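PDB 3BMA: D-alanyl-lipoteichoic acid synthetase from Streptococcus pneumoniae, which probably takes part in adding D-alanine to lipoteichoic acid during biogenesis of the Gram-positive cell wall. Local coordinates for residues Pro297-Lys302 against Asp348-Gly353; Asn240-Glu245 against Lys301-Tyr306; Met313-Val318 against Phe336-Gly341. The protein carries 1 engineered substitution. One frame throughout, in Å; residues are numbered along the deposited sequence. Where two conformers were deposited one is given.

Contact 1 (Pro297-Lys302 against Asp348-Gly353); sequences PPVNKK and DTIHLG
Val-299 and Asn-300 meet Thr-349 at the heart of this buried contact. The amide N of Asn-300 gives a nearly straight hydrogen bond to Thr-349 O (3.1 Å, 168°), arriving above the carbonyl plane. Val-299 CG1 packs 3.4 Å from the same Thr-349 O, while its other methyl lies alongside Ile-350 CG2. Farther along, a water donates to Pro-298 O and to Ile-350 O (2.7 Å), joining two carbonyls that cannot bond directly. Leu-352 CD1 rests against both Pro-297 CB and Pro-298 CD, 3.8 Å from each; rigid prolines suit such a fixed apolar wall.

Behind this shell, Asn-300 is the N-cap of helix 301-307, its OD1 accepting from Trp-303 N. The facing loop, 348-353, is shaped by Asp-348, whose OD1 accepts from Ile-350 N, an Asx turn, and from His-351 N, which extends it to an Asx motif. Its OD2 takes His-351 ND1 (3.1 Å) on the syn lone pair, in the ring plane, and Ile-350 CG1 covers one face of the imidazole. This bond would probably favour the histidine as a base. His-351 also touches Ser-50, an arrangement consistent with the Asp-x-x-His motif of SGNH hydrolases.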
# COMPACT_ATOMS: atom_id res chain seq x y z
N PRO C 297 34.46 11.60 -33.46
CA PRO C 297 34.65 12.77 -34.33
C PRO C 297 35.98 13.48 -34.10
O PRO C 297 36.56 13.39 -33.01
CB PRO C 297 33.50 13.70 -33.93
CG PRO C 297 32.60 12.90 -33.04
CD PRO C 297 33.49 11.90 -32.39
N PRO C 298 36.49 14.18 -35.14
CA PRO C 298 37.62 15.07 -34.92
C PRO C 298 37.20 16.49 -34.53
O PRO C 298 36.01 16.83 -34.59
CB PRO C 298 38.29 15.09 -36.29
CG PRO C 298 37.15 15.00 -37.25
CD PRO C 298 36.09 14.15 -36.56
N VAL C 299 38.17 17.29 -34.13
CA VAL C 299 37.99 18.73 -34.03
C VAL C 299 38.58 19.32 -35.32
O VAL C 299 39.50 18.73 -35.90
CB VAL C 299 38.67 19.30 -32.74
CG1 VAL C 299 38.68 20.82 -32.71
CG2 VAL C 299 37.95 18.78 -31.50
N ASN C 300 38.01 20.43 -35.79
CA ASN C 300 38.57 21.21 -36.89
C ASN C 300 40.05 21.53 -36.62
O ASN C 300 40.38 22.15 -35.60
CB ASN C 300 37.74 22.50 -37.06
CG ASN C 300 38.03 23.24 -38.36
OD1 ASN C 300 39.16 23.65 -38.62
ND2 ASN C 300 36.99 23.46 -39.15
N LYS C 301 40.93 21.07 -37.51
CA LYS C 301 42.39 21.20 -37.33
C LYS C 301 42.87 22.64 -37.43
O LYS C 301 43.76 23.06 -36.68
CB LYS C 301 43.14 20.30 -38.33
CG LYS C 301 44.66 20.26 -38.14
CD LYS C 301 45.32 19.19 -39.01
CE LYS C 301 45.68 17.93 -38.22
NZ LYS C 301 44.50 17.19 -37.67
N LYS C 302 42.26 23.40 -38.35
CA LYS C 302 42.59 24.82 -38.51
C LYS C 302 42.14 25.63 -37.30
O LYS C 302 42.77 26.64 -36.96
CB LYS C 302 42.00 25.39 -39.80
CG LYS C 302 42.81 25.05 -41.05
CD LYS C 302 42.39 25.89 -42.24
CE LYS C 302 43.19 25.51 -43.48
NZ LYS C 302 42.80 26.32 -44.67
N ASP C 348 31.23 22.61 -38.18
CA ASP C 348 31.70 23.71 -37.34
C ASP C 348 33.03 23.36 -36.64
O ASP C 348 33.96 22.88 -37.29
CB ASP C 348 30.61 24.15 -36.34
CG ASP C 348 29.93 23.00 -35.62
OD1 ASP C 348 30.63 22.17 -35.00
OD2 ASP C 348 28.68 22.94 -35.66
N THR C 349 33.12 23.62 -35.34
CA THR C 349 34.34 23.35 -34.59
C THR C 349 34.47 21.88 -34.16
O THR C 349 35.57 21.34 -34.09
CB THR C 349 34.48 24.29 -33.35
OG1 THR C 349 35.56 23.85 -32.52
CG2 THR C 349 33.21 24.31 -32.51
N ILE C 350 33.33 21.24 -33.88
CA ILE C 350 33.32 19.92 -33.24
C ILE C 350 32.38 18.90 -33.88
O ILE C 350 32.47 17.71 -33.59
CB ILE C 350 32.99 20.04 -31.72
CG1 ILE C 350 31.75 20.91 -31.49
CG2 ILE C 350 34.21 20.54 -30.93
CD1 ILE C 350 31.18 20.83 -30.09
N HIS C 351 31.49 19.37 -34.75
CA HIS C 351 30.46 18.50 -35.33
C HIS C 351 30.74 18.07 -36.75
O HIS C 351 31.17 18.87 -37.58
CB HIS C 351 29.08 19.17 -35.27
CG HIS C 351 28.62 19.47 -33.87
ND1 HIS C 351 28.19 20.72 -33.49
CD2 HIS C 351 28.55 18.69 -32.77
CE1 HIS C 351 27.87 20.70 -32.21
NE2 HIS C 351 28.08 19.48 -31.75
N LEU C 352 30.49 16.78 -37.01
CA LEU C 352 30.51 16.21 -38.36
C LEU C 352 29.46 16.89 -39.22
O LEU C 352 28.38 17.25 -38.75
CB LEU C 352 30.21 14.71 -38.32
CG LEU C 352 31.29 13.65 -38.54
CD1 LEU C 352 32.47 13.83 -37.60
CD2 LEU C 352 30.69 12.26 -38.37
N GLY C 353 29.80 17.07 -40.49
CA GLY C 353 28.87 17.63 -41.46
C GLY C 353 29.40 17.45 -42.87
O GLY C 353 30.58 17.13 -43.06
O HOH W 1 34.32 16.86 -31.86

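Contact 2 (Asn240-Glu245 against Lys301-Tyr306)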
# COMPACT_ATOMS: atom_id res chain seq x y z
N ASN C 240 34.83 32.87 -43.93
CA ASN C 240 36.05 32.52 -43.20
C ASN C 240 36.96 31.58 -43.99
O ASN C 240 36.52 30.90 -44.92
CB ASN C 240 35.70 31.89 -41.84
CG ASN C 240 35.07 30.51 -41.96
OD1 ASN C 240 35.74 29.49 -41.79
ND2 ASN C 240 33.77 30.47 -42.27
N GLU C 241 38.24 31.55 -43.61
CA GLU C 241 39.21 30.67 -44.25
C GLU C 241 39.75 29.58 -43.32
O GLU C 241 40.92 29.19 -43.41
CB GLU C 241 40.34 31.48 -44.90
CG GLU C 241 39.95 32.16 -46.21
CD GLU C 241 41.15 32.55 -47.06
OE1 GLU C 241 41.13 32.25 -48.28
OE2 GLU C 241 42.11 33.14 -46.53
N MET C 242 38.89 29.09 -42.42
CA MET C 242 39.19 27.92 -41.60
C MET C 242 38.12 26.82 -41.73
O MET C 242 38.11 25.85 -40.97
CB MET C 242 39.48 28.31 -40.14
CG MET C 242 38.32 28.91 -39.36
SD MET C 242 38.87 30.02 -38.04
CE MET C 242 40.05 29.01 -37.15
N GLY C 243 37.23 26.99 -42.71
CA GLY C 243 36.34 25.93 -43.17
C GLY C 243 35.01 25.75 -42.46
O GLY C 243 34.32 24.75 -42.69
N MET C 244 34.64 26.71 -41.62
CA MET C 244 33.40 26.61 -40.84
C MET C 244 32.21 27.20 -41.58
O MET C 244 32.38 28.00 -42.50
CB MET C 244 33.55 27.32 -39.50
CG MET C 244 34.58 26.69 -38.60
SD MET C 244 34.82 27.72 -37.15
CE MET C 244 36.38 27.11 -36.56
N GLU C 245 31.00 26.80 -41.16
CA GLU C 245 29.75 27.30 -41.73
C GLU C 245 29.59 28.80 -41.48
O GLU C 245 30.04 29.31 -40.45
CB GLU C 245 28.56 26.54 -41.13
CG GLU C 245 27.30 26.58 -41.98
CD GLU C 245 26.02 26.75 -41.16
OE1 GLU C 245 26.00 26.34 -39.98
OE2 GLU C 245 25.04 27.29 -41.71
N LYS C 301 40.93 21.07 -37.51
CA LYS C 301 42.39 21.20 -37.33
C LYS C 301 42.87 22.64 -37.43
O LYS C 301 43.76 23.06 -36.68
CB LYS C 301 43.14 20.30 -38.33
CG LYS C 301 44.66 20.26 -38.14
CD LYS C 301 45.32 19.19 -39.01
CE LYS C 301 45.68 17.93 -38.22
NZ LYS C 301 44.50 17.19 -37.67
N LYS C 302 42.26 23.40 -38.35
CA LYS C 302 42.59 24.82 -38.51
C LYS C 302 42.14 25.63 -37.30
O LYS C 302 42.77 26.64 -36.96
CB LYS C 302 42.00 25.39 -39.80
CG LYS C 302 42.81 25.05 -41.05
CD LYS C 302 42.39 25.89 -42.24
CE LYS C 302 43.19 25.51 -43.48
NZ LYS C 302 42.80 26.32 -44.67
N TRP C 303 41.08 25.17 -36.64
CA TRP C 303 40.61 25.76 -35.40
C TRP C 303 41.54 25.40 -34.24
O TRP C 303 41.88 26.26 -33.44
CB TRP C 303 39.18 25.31 -35.09
CG TRP C 303 38.78 25.47 -33.64
CD1 TRP C 303 38.59 24.47 -32.73
CD2 TRP C 303 38.56 26.70 -32.94
NE1 TRP C 303 38.24 25.00 -31.51
CE2 TRP C 303 38.21 26.37 -31.61
CE3 TRP C 303 38.60 28.06 -33.31
CZ2 TRP C 303 37.92 27.34 -30.64
CZ3 TRP C 303 38.31 29.02 -32.35
CH2 TRP C 303 37.98 28.65 -31.03
N MET C 304 41.93 24.13 -34.17
CA MET C 304 42.72 23.63 -33.05
C MET C 304 44.18 24.13 -33.08
O MET C 304 44.82 24.22 -32.03
CB MET C 304 42.59 22.10 -32.91
CG MET C 304 43.68 21.23 -33.51
SD MET C 304 43.45 19.49 -33.00
CE MET C 304 42.22 18.98 -34.17
N ASP C 305 44.67 24.45 -34.28
CA ASP C 305 45.97 25.11 -34.44
C ASP C 305 45.89 26.55 -33.95
O ASP C 305 46.83 27.05 -33.33
CB ASP C 305 46.42 25.09 -35.91
CG ASP C 305 46.91 23.71 -36.36
OD1 ASP C 305 47.25 22.87 -35.49
OD2 ASP C 305 46.96 23.48 -37.58
N TYR C 306 44.77 27.21 -34.24
CA TYR C 306 44.52 28.58 -33.79
C TYR C 306 44.31 28.66 -32.28
O TYR C 306 44.89 29.52 -31.62
CB TYR C 306 43.31 29.19 -34.53
CG TYR C 306 43.12 30.67 -34.26
CD1 TYR C 306 43.87 31.62 -34.96
CD2 TYR C 306 42.19 31.12 -33.33
CE1 TYR C 306 43.70 32.98 -34.72
CE2 TYR C 306 42.01 32.48 -33.08
CZ TYR C 306 42.77 33.41 -33.78
OH TYR C 306 42.60 34.75 -33.55
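Two methionines of the loop 240-245 reach across to the first turns of helix 301-307, and their terminal methyls do most of the touching. Met-242 starts from the crowded first torsion, with CG between the backbone N and the carbonyl carbon (chi1 65°), and its chain bends at the end so that CE drops onto the helix. There CE lies 3.6 Å from Lys-302 O and 3.7 Å from Trp-303 CA, at the edge of the indole near the ring plane, with Tyr-306 CB a little farther off. Met-244 is instead extended beyond CG and crosses Trp-303 obliquely, its CE 3.6 Å from Trp-303 CB. Trp-303, with CG anti to its backbone N, thus receives a methyl from each methionine, and Ile-253 of helix 246-253 adds to its surroundings.

Lys-302 runs out extended beside the loop: its CB meets Met-242 CB at 3.9 Å, and its aliphatic CD passes Glu-241 O and Met-242 CA.

The loop owes its shape to Asn-240. OD1 accepts in plane from Met-242 N, an Asx turn, and from Met-244 N (3.0 Å), while ND2 gives an almost straight bond to Met-244 O (2.8 Å, 177°). Gly-243 suits the bend with its positive phi of 88°.

Across the interface the chemistry is mainly dispersive. Flexible, polarisable methionine side chains can follow the uneven surface of helix and indole, while the polar groups of Asn-240 are spent on setting the loop that presents them.

Contact 3 (Met313-Val318 against Phe336-Gly341); sequences MYQQTV and FSKDGG
Polar contact comes first from Gln-315, whose chain bends at chi2 (-59°) to bring its amide over the loop at Ser-337. Its OE1 lies 2.9 Å from Ser-337 OG, but this hydroxyl also has Asp-335 OD2 as a hydrogen-bond partner, so its proton is within reach of two acceptors. The other end of the amide, NE2, makes a weak, bent bond to Ser-337 O (3.1 Å, 141°). An amide suits the place because it offers an acceptor and a donor to one residue at once.

Ser-337 is the second residue of a type I beta turn from Phe-336 to Asp-339, closed by Asp-339 N to Phe-336 O (2.9 Å). The turn directly follows strand 333-335, and helix 311-326 joins strand 291-296 to that parallel neighbour, a beta-alpha-beta crossover of the alpha/beta sheet.

Apolar contact falls on the helix-facing side of the small serine, whose CB points toward the helix. Val-318 CG2 lies 3.8 Å from Ser-337 CB, and Tyr-314 CE1 approaches the same carbon at 3.9 Å, while the tyrosine hydroxyl bonds to Pro-297 O. Exposed Lys-338 crosses Gln-315 obliquely, its aliphatic chain in van der Waals packing against the glutamine amide, with CG 3.7 Å from Gln-315 OE1.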
# COMPACT_ATOMS: atom_id res chain seq x y z
N MET C 313 47.60 15.35 -27.26
CA MET C 313 46.62 15.10 -26.19
C MET C 313 45.38 14.46 -26.78
O MET C 313 44.89 13.46 -26.25
CB MET C 313 46.26 16.41 -25.47
CG MET C 313 45.13 16.32 -24.41
SD MET C 313 43.42 16.43 -25.02
CE MET C 313 43.46 17.95 -25.96
N TYR C 314 44.87 15.03 -27.87
CA TYR C 314 43.62 14.59 -28.50
C TYR C 314 43.62 13.13 -28.95
O TYR C 314 42.59 12.46 -28.84
CB TYR C 314 43.26 15.51 -29.68
CG TYR C 314 41.80 15.40 -30.09
CD1 TYR C 314 41.43 14.63 -31.20
CD2 TYR C 314 40.80 16.04 -29.38
CE1 TYR C 314 40.10 14.52 -31.59
CE2 TYR C 314 39.46 15.94 -29.75
CZ TYR C 314 39.12 15.18 -30.86
OH TYR C 314 37.80 15.06 -31.25
N GLN C 315 44.75 12.64 -29.45
CA GLN C 315 44.86 11.24 -29.84
C GLN C 315 45.13 10.34 -28.64
O GLN C 315 44.82 9.15 -28.68
CB GLN C 315 45.93 11.04 -30.92
CG GLN C 315 45.68 11.83 -32.22
CD GLN C 315 44.36 11.49 -32.92
OE1 GLN C 315 43.92 10.34 -32.93
NE2 GLN C 315 43.74 12.51 -33.51
N GLN C 316 45.69 10.91 -27.58
CA GLN C 316 45.95 10.19 -26.34
C GLN C 316 44.66 9.91 -25.56
O GLN C 316 44.58 8.91 -24.83
CB GLN C 316 46.94 10.96 -25.47
CG GLN C 316 47.73 10.12 -24.48
CD GLN C 316 48.64 10.95 -23.60
OE1 GLN C 316 48.87 10.61 -22.43
NE2 GLN C 316 49.18 12.04 -24.15
N THR C 317 43.66 10.78 -25.71
CA THR C 317 42.34 10.60 -25.11
C THR C 317 41.49 9.63 -25.91
O THR C 317 40.69 8.87 -25.35
CB THR C 317 41.57 11.93 -25.01
OG1 THR C 317 41.29 12.43 -26.32
CG2 THR C 317 42.40 12.95 -24.27
N VAL C 318 41.66 9.66 -27.24
CA VAL C 318 41.00 8.71 -28.14
C VAL C 318 41.51 7.29 -27.85
O VAL C 318 40.72 6.34 -27.79
CB VAL C 318 41.21 9.08 -29.64
CG1 VAL C 318 40.82 7.93 -30.56
CG2 VAL C 318 40.41 10.32 -29.99
N PHE C 336 37.27 8.81 -36.56
CA PHE C 336 37.52 9.88 -37.53
C PHE C 336 38.37 10.99 -36.94
O PHE C 336 38.53 12.03 -37.56
CB PHE C 336 36.20 10.48 -38.03
CG PHE C 336 35.28 9.49 -38.67
CD1 PHE C 336 35.58 8.94 -39.91
CD2 PHE C 336 34.10 9.11 -38.04
CE1 PHE C 336 34.72 8.02 -40.51
CE2 PHE C 336 33.23 8.19 -38.63
CZ PHE C 336 33.55 7.64 -39.87
N SER C 337 38.94 10.75 -35.75
CA SER C 337 39.70 11.75 -35.00
C SER C 337 40.94 12.33 -35.70
O SER C 337 41.42 13.39 -35.31
CB SER C 337 40.10 11.18 -33.64
OG SER C 337 41.13 10.22 -33.80
N LYS C 338 41.46 11.62 -36.70
CA LYS C 338 42.60 12.11 -37.49
C LYS C 338 42.17 12.80 -38.79
O LYS C 338 43.02 13.24 -39.57
CB LYS C 338 43.59 10.97 -37.78
CG LYS C 338 44.41 10.52 -36.57
CD LYS C 338 45.27 9.31 -36.92
CE LYS C 338 46.13 8.87 -35.74
NZ LYS C 338 46.61 7.47 -35.91
N ASP C 339 40.86 12.90 -39.02
CA ASP C 339 40.33 13.49 -40.25
C ASP C 339 39.90 14.95 -40.09
O ASP C 339 39.04 15.44 -40.84
CB ASP C 339 39.14 12.68 -40.78
CG ASP C 339 39.45 11.19 -40.91
OD1 ASP C 339 40.64 10.83 -41.06
OD2 ASP C 339 38.50 10.39 -40.88
N GLY C 340 40.51 15.65 -39.14
CA GLY C 340 40.12 17.03 -38.82
C GLY C 340 40.55 18.08 -39.82
O GLY C 340 39.89 19.11 -39.96
N GLY C 341 41.66 17.81 -40.52
CA GLY C 341 42.23 18.73 -41.49
C GLY C 341 41.69 18.59 -42.90
O GLY C 341 42.18 19.22 -43.84

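How the contacts relate
The three contacts cluster on one side of the chain, by the loops after strands 291-296 and 333-335 of the parallel sheet. Contact 2 begins earliest, in the loop between helices 222-235 and 246-253, shares Lys-301 and Lys-302 of helix 301-307 with contact 1, and closes before contact 3 opens on helix 311-326, nested within the loop closed by contact 1. Centres 1 and 2 are about 9 Å apart, 1 and 3 about 10 Å, 2 and 3 about 15 Å. Met-242 O probably accepts from Asn-300 ND2, and Tyr-314 OH probably bonds to Pro-297 O. Contact 1 holds the Asp-x-x-His loop, probably near the active site; the others flank segment 297-302, on which it packs.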